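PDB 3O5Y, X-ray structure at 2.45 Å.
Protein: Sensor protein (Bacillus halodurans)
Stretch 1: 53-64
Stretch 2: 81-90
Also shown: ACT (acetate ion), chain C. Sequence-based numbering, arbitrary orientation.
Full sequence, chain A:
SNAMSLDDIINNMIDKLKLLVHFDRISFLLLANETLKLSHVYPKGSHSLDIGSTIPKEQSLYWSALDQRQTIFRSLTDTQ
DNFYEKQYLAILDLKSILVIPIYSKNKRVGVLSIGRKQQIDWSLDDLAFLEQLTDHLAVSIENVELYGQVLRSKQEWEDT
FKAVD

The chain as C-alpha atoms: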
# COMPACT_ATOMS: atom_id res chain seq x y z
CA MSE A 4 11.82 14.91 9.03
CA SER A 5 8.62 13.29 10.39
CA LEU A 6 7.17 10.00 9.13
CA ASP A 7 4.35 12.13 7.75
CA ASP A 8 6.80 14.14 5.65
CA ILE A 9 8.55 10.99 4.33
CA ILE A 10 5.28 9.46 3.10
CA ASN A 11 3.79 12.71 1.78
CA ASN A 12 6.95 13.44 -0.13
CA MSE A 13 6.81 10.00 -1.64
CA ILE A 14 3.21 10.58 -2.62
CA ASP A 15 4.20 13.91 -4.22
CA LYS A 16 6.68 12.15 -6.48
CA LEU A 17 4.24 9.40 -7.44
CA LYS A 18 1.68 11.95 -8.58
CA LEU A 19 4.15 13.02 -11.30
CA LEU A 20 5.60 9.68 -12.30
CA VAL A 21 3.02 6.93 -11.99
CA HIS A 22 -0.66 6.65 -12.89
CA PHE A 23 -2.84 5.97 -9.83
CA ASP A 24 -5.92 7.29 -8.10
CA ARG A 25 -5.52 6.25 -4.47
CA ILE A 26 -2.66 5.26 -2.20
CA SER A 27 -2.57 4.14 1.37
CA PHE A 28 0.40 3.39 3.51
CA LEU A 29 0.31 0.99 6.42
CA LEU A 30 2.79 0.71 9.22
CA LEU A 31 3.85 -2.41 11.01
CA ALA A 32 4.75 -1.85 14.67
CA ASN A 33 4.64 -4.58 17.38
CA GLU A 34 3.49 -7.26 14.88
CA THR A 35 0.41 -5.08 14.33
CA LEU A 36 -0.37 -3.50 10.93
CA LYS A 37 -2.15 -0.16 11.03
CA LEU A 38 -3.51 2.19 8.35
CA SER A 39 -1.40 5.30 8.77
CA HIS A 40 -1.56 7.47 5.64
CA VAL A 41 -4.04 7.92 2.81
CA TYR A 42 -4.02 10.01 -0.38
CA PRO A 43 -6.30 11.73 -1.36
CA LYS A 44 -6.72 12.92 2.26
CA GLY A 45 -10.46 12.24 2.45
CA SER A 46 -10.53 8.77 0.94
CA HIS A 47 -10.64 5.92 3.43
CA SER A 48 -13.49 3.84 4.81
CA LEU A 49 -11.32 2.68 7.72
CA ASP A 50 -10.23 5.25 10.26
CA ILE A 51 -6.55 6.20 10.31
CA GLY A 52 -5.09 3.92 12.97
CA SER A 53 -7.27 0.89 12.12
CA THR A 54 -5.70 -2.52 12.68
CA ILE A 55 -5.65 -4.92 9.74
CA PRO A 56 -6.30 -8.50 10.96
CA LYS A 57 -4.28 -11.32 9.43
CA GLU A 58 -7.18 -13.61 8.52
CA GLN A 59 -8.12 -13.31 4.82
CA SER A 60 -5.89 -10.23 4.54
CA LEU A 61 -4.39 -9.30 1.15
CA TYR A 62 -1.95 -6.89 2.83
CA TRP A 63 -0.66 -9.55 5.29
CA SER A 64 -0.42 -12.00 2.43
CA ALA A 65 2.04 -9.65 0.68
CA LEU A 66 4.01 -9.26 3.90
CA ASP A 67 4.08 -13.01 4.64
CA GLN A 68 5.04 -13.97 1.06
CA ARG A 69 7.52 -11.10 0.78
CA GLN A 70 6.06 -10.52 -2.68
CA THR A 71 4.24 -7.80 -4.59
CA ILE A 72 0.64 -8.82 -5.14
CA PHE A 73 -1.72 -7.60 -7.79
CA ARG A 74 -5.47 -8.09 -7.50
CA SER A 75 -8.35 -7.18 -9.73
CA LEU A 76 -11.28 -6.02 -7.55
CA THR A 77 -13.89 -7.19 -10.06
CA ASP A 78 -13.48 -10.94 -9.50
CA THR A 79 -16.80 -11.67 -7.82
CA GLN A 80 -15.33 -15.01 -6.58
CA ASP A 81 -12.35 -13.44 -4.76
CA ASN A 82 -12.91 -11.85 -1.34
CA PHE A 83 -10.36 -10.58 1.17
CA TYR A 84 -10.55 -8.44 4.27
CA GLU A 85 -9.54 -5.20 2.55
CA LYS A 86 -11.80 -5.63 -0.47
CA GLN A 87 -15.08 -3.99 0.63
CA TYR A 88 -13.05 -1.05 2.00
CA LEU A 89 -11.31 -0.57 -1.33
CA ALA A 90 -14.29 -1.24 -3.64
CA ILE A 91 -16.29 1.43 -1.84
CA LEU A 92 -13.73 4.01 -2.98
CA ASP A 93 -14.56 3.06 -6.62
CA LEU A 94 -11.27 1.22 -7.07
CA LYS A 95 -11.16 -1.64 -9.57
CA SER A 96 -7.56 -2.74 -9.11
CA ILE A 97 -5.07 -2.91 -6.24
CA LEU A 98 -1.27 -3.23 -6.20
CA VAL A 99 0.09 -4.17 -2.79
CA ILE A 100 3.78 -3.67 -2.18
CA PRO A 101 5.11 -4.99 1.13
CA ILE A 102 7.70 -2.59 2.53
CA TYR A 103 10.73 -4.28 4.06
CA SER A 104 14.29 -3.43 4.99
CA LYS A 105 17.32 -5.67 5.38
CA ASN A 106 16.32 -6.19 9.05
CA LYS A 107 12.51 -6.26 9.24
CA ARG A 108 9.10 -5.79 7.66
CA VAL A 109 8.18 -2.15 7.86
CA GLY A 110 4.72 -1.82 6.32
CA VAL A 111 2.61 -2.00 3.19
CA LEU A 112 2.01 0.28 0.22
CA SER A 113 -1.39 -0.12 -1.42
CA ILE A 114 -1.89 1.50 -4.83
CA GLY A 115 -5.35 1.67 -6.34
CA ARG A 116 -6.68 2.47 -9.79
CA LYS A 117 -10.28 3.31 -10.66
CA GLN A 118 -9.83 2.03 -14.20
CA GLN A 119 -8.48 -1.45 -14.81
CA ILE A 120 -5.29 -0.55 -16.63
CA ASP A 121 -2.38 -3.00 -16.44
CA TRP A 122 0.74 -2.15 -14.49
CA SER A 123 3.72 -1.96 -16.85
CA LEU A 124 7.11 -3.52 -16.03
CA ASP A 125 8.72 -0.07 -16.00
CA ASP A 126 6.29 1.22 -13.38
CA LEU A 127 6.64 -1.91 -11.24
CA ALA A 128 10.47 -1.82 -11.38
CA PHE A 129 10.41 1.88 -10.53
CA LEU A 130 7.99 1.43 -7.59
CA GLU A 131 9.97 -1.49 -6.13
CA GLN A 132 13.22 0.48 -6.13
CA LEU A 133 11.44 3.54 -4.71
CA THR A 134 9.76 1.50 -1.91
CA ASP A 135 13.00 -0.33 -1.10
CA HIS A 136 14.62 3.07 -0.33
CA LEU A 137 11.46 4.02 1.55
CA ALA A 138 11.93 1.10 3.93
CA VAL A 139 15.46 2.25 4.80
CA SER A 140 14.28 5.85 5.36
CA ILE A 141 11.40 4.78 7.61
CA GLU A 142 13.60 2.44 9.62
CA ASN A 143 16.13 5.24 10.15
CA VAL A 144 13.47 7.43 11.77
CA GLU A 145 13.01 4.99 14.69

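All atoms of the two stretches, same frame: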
# COMPACT_ATOMS: atom_id res chain seq x y z
N SER A 53 -6.64 2.22 12.11
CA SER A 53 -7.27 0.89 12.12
C SER A 53 -6.24 -0.24 12.04
O SER A 53 -5.22 -0.13 11.35
CB SER A 53 -8.27 0.74 10.98
OG SER A 53 -9.34 1.66 11.09
N THR A 54 -6.53 -1.32 12.75
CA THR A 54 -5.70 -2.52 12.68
C THR A 54 -6.23 -3.45 11.59
O THR A 54 -7.43 -3.66 11.48
CB THR A 54 -5.65 -3.23 14.04
OG1 THR A 54 -4.98 -2.38 14.97
CG2 THR A 54 -4.91 -4.57 13.96
N ILE A 55 -5.32 -3.95 10.77
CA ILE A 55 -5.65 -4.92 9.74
C ILE A 55 -5.38 -6.31 10.32
O ILE A 55 -4.23 -6.63 10.67
CB ILE A 55 -4.82 -4.70 8.47
CG1 ILE A 55 -4.88 -3.23 8.03
CG2 ILE A 55 -5.20 -5.71 7.37
CD1 ILE A 55 -6.29 -2.69 7.66
N PRO A 56 -6.44 -7.14 10.47
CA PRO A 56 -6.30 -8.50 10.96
C PRO A 56 -5.64 -9.36 9.90
O PRO A 56 -5.74 -9.04 8.71
CB PRO A 56 -7.75 -8.96 11.15
CG PRO A 56 -8.54 -8.10 10.23
CD PRO A 56 -7.85 -6.77 10.25
N LYS A 57 -4.98 -10.43 10.33
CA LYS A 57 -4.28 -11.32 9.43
C LYS A 57 -5.23 -12.18 8.60
O LYS A 57 -4.98 -12.40 7.42
CB LYS A 57 -3.30 -12.22 10.21
CG LYS A 57 -2.14 -11.45 10.83
CD LYS A 57 -1.00 -12.35 11.26
CE LYS A 57 -0.03 -11.58 12.14
NZ LYS A 57 1.26 -12.28 12.42
N GLU A 58 -6.31 -12.66 9.21
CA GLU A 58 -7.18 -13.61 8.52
C GLU A 58 -7.76 -12.99 7.23
O GLU A 58 -8.33 -11.90 7.25
CB GLU A 58 -8.29 -14.12 9.44
CG GLU A 58 -9.05 -15.33 8.90
CD GLU A 58 -8.25 -16.63 8.92
OE1 GLU A 58 -8.55 -17.56 8.13
OE2 GLU A 58 -7.30 -16.73 9.72
N GLN A 59 -7.59 -13.71 6.12
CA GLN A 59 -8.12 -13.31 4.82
C GLN A 59 -7.59 -11.97 4.35
O GLN A 59 -8.22 -11.31 3.51
CB GLN A 59 -9.65 -13.29 4.86
CG GLN A 59 -10.29 -14.66 4.73
CD GLN A 59 -11.81 -14.63 4.82
OE1 GLN A 59 -12.47 -13.64 4.42
NE2 GLN A 59 -12.39 -15.71 5.33
N SER A 60 -6.42 -11.56 4.86
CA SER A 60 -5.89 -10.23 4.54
C SER A 60 -4.92 -10.20 3.35
O SER A 60 -3.87 -10.87 3.38
CB SER A 60 -5.24 -9.60 5.76
OG SER A 60 -4.43 -8.50 5.38
N LEU A 61 -5.26 -9.42 2.33
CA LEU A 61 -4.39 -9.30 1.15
C LEU A 61 -3.06 -8.65 1.57
O LEU A 61 -1.99 -9.11 1.16
CB LEU A 61 -5.05 -8.45 0.06
CG LEU A 61 -4.77 -8.74 -1.42
CD1 LEU A 61 -5.07 -7.52 -2.28
CD2 LEU A 61 -3.37 -9.15 -1.67
N TYR A 62 -3.15 -7.60 2.38
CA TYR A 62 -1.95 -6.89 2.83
C TYR A 62 -0.99 -7.81 3.62
O TYR A 62 0.22 -7.80 3.37
CB TYR A 62 -2.31 -5.63 3.64
CG TYR A 62 -3.13 -4.56 2.90
CD1 TYR A 62 -3.68 -3.49 3.60
CD2 TYR A 62 -3.35 -4.64 1.53
CE1 TYR A 62 -4.41 -2.50 2.95
CE2 TYR A 62 -4.09 -3.66 0.87
CZ TYR A 62 -4.60 -2.58 1.58
OH TYR A 62 -5.33 -1.61 0.92
N TRP A 63 -1.51 -8.60 4.56
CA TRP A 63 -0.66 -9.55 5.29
C TRP A 63 -0.11 -10.64 4.40
O TRP A 63 0.98 -11.16 4.63
CB TRP A 63 -1.42 -10.18 6.45
CG TRP A 63 -1.34 -9.37 7.67
CD1 TRP A 63 -2.31 -8.59 8.19
CD2 TRP A 63 -0.21 -9.22 8.53
NE1 TRP A 63 -1.88 -7.98 9.34
CE2 TRP A 63 -0.59 -8.34 9.57
CE3 TRP A 63 1.09 -9.76 8.52
CZ2 TRP A 63 0.28 -7.99 10.61
CZ3 TRP A 63 1.95 -9.40 9.55
CH2 TRP A 63 1.54 -8.52 10.58
N SER A 64 -0.87 -10.99 3.36
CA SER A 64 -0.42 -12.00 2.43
C SER A 64 0.84 -11.53 1.69
O SER A 64 1.77 -12.31 1.48
CB SER A 64 -1.56 -12.34 1.48
OG SER A 64 -1.16 -13.34 0.59
N ASP A 81 -13.56 -13.69 -5.53
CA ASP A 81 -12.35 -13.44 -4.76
C ASP A 81 -12.64 -12.36 -3.71
O ASP A 81 -12.79 -11.19 -4.05
CB ASP A 81 -11.19 -13.03 -5.70
CG ASP A 81 -9.88 -12.69 -4.96
OD1 ASP A 81 -9.55 -13.32 -3.92
OD2 ASP A 81 -9.16 -11.79 -5.44
N ASN A 82 -12.75 -12.78 -2.45
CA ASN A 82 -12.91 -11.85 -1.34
C ASN A 82 -11.66 -11.86 -0.45
O ASN A 82 -10.92 -12.84 -0.39
CB ASN A 82 -14.18 -12.16 -0.52
CG ASN A 82 -14.54 -11.02 0.48
OD1 ASN A 82 -14.54 -9.83 0.11
ND2 ASN A 82 -14.86 -11.40 1.73
N PHE A 83 -11.43 -10.72 0.19
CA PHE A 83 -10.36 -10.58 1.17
C PHE A 83 -10.76 -9.45 2.10
O PHE A 83 -11.67 -8.67 1.79
CB PHE A 83 -8.98 -10.35 0.51
CG PHE A 83 -8.99 -9.32 -0.61
CD1 PHE A 83 -8.67 -7.99 -0.36
CD2 PHE A 83 -9.30 -9.71 -1.93
CE1 PHE A 83 -8.66 -7.06 -1.40
CE2 PHE A 83 -9.30 -8.79 -2.97
CZ PHE A 83 -8.99 -7.46 -2.70
N TYR A 84 -10.10 -9.36 3.25
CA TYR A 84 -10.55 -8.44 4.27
C TYR A 84 -10.61 -7.01 3.76
O TYR A 84 -11.55 -6.28 4.07
CB TYR A 84 -9.66 -8.52 5.52
CG TYR A 84 -10.00 -7.45 6.51
CD1 TYR A 84 -9.27 -6.26 6.57
CD2 TYR A 84 -11.08 -7.60 7.37
CE1 TYR A 84 -9.61 -5.25 7.48
CE2 TYR A 84 -11.42 -6.62 8.27
CZ TYR A 84 -10.68 -5.45 8.33
OH TYR A 84 -11.05 -4.48 9.24
N GLU A 85 -9.62 -6.60 2.97
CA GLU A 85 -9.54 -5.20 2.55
C GLU A 85 -10.53 -4.82 1.44
O GLU A 85 -10.78 -3.64 1.21
CB GLU A 85 -8.12 -4.86 2.12
CG GLU A 85 -7.07 -5.05 3.20
CD GLU A 85 -6.52 -6.46 3.30
OE1 GLU A 85 -7.14 -7.42 2.77
OE2 GLU A 85 -5.46 -6.63 3.94
N LYS A 86 -11.08 -5.83 0.77
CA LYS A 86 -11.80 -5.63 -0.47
C LYS A 86 -12.96 -4.63 -0.38
O LYS A 86 -12.98 -3.65 -1.11
CB LYS A 86 -12.28 -6.96 -1.05
CG LYS A 86 -13.00 -6.82 -2.37
CD LYS A 86 -13.01 -8.12 -3.16
CE LYS A 86 -14.05 -8.04 -4.26
NZ LYS A 86 -13.69 -8.89 -5.45
N GLN A 87 -13.91 -4.88 0.52
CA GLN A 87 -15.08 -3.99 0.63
C GLN A 87 -14.66 -2.55 0.93
O GLN A 87 -15.38 -1.63 0.59
CB GLN A 87 -16.05 -4.48 1.71
CG GLN A 87 -15.43 -4.45 3.11
CD GLN A 87 -16.44 -4.67 4.22
OE1 GLN A 87 -16.26 -5.58 5.05
NE2 GLN A 87 -17.48 -3.85 4.26
N TYR A 88 -13.50 -2.37 1.56
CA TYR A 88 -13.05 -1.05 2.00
C TYR A 88 -12.35 -0.33 0.86
O TYR A 88 -12.26 0.89 0.86
CB TYR A 88 -12.17 -1.14 3.25
CG TYR A 88 -12.90 -1.74 4.45
CD1 TYR A 88 -12.47 -2.92 5.03
CD2 TYR A 88 -14.04 -1.12 4.98
CE1 TYR A 88 -13.13 -3.48 6.10
CE2 TYR A 88 -14.72 -1.68 6.05
CZ TYR A 88 -14.26 -2.86 6.60
OH TYR A 88 -14.93 -3.42 7.67
N LEU A 89 -11.88 -1.10 -0.11
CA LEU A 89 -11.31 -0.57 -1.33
C LEU A 89 -12.38 -0.36 -2.40
O LEU A 89 -12.40 0.70 -3.04
CB LEU A 89 -10.18 -1.47 -1.85
CG LEU A 89 -8.93 -1.69 -0.98
CD1 LEU A 89 -8.03 -2.80 -1.54
CD2 LEU A 89 -8.14 -0.39 -0.77
N ALA A 90 -13.26 -1.34 -2.60
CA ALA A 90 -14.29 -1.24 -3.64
C ALA A 90 -15.16 -0.01 -3.46
O ALA A 90 -15.60 0.62 -4.44
CB ALA A 90 -15.16 -2.49 -3.68
C ACT C . -7.19 0.63 2.99
O ACT C . -7.80 -0.45 3.30
OXT ACT C . -6.08 0.54 2.39
CH3 ACT C . -7.80 1.94 3.36
O HOH W 1 -9.63 -2.39 10.34

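Stretch 1 runs from an extended segment at Thr 54 and Ile 55 through a type II turn, Lys 57 to Ser 60, into a helix that begins at Leu 61; the turn is closed by Ser 60 N to Lys 57 O (3.1 Å). Stretch 2 is extended through Phe 83 and then coils into the helix carrying Lys 86 to Ala 90. The two backbones come nearest at Gln 59–Phe 83 and Ser 60–Tyr 84, with CA–CA separations of 5.1 and 5.0 Å, and one backbone hydrogen bond joins them there, Tyr 84 N to Gln 59 O (2.7 Å).

The buried carboxylate of Glu 85 meets the start of the stretch 1 helix, where amides lack partners from a preceding turn. Glu 85 OE1 accepts from Leu 61 N (2.8 Å), and Glu 85 OE2 from both Tyr 62 N (3.0 Å) and Ser 60 OG (2.6 Å). Ser 60 suits the N-cap because its hydroxyl can donate to Glu 85 while accepting from Trp 63 N (Trp 63 N to Ser 60 OG, 3.0 Å). Chi1 in m sets Glu 85 CG over one face of the Tyr 62 ring, 3.6 Å from its centroid, and chi2 in p turns the carboxylate toward the helix start. That ring reaches on to Leu 89, with Tyr 62 OH 3.5 Å from Leu 89 CD2, and its hydroxyl donates to the acetate (Tyr 62 OH to ACT OXT, 2.7 Å).

Apolar contacts flank this polar centre. Pro 56, its ring puckered C-gamma endo, packs over one face of the Tyr 84 ring, Pro 56 CG 3.7 Å from the ring centroid, and a water bridges Tyr 84 OH and Thr 54 O, 2.8 Å from each. Leu 61 CD1 covers a face of the buried Phe 83 ring, 4.1 Å from its centroid. Together the stretches bury 522 Å².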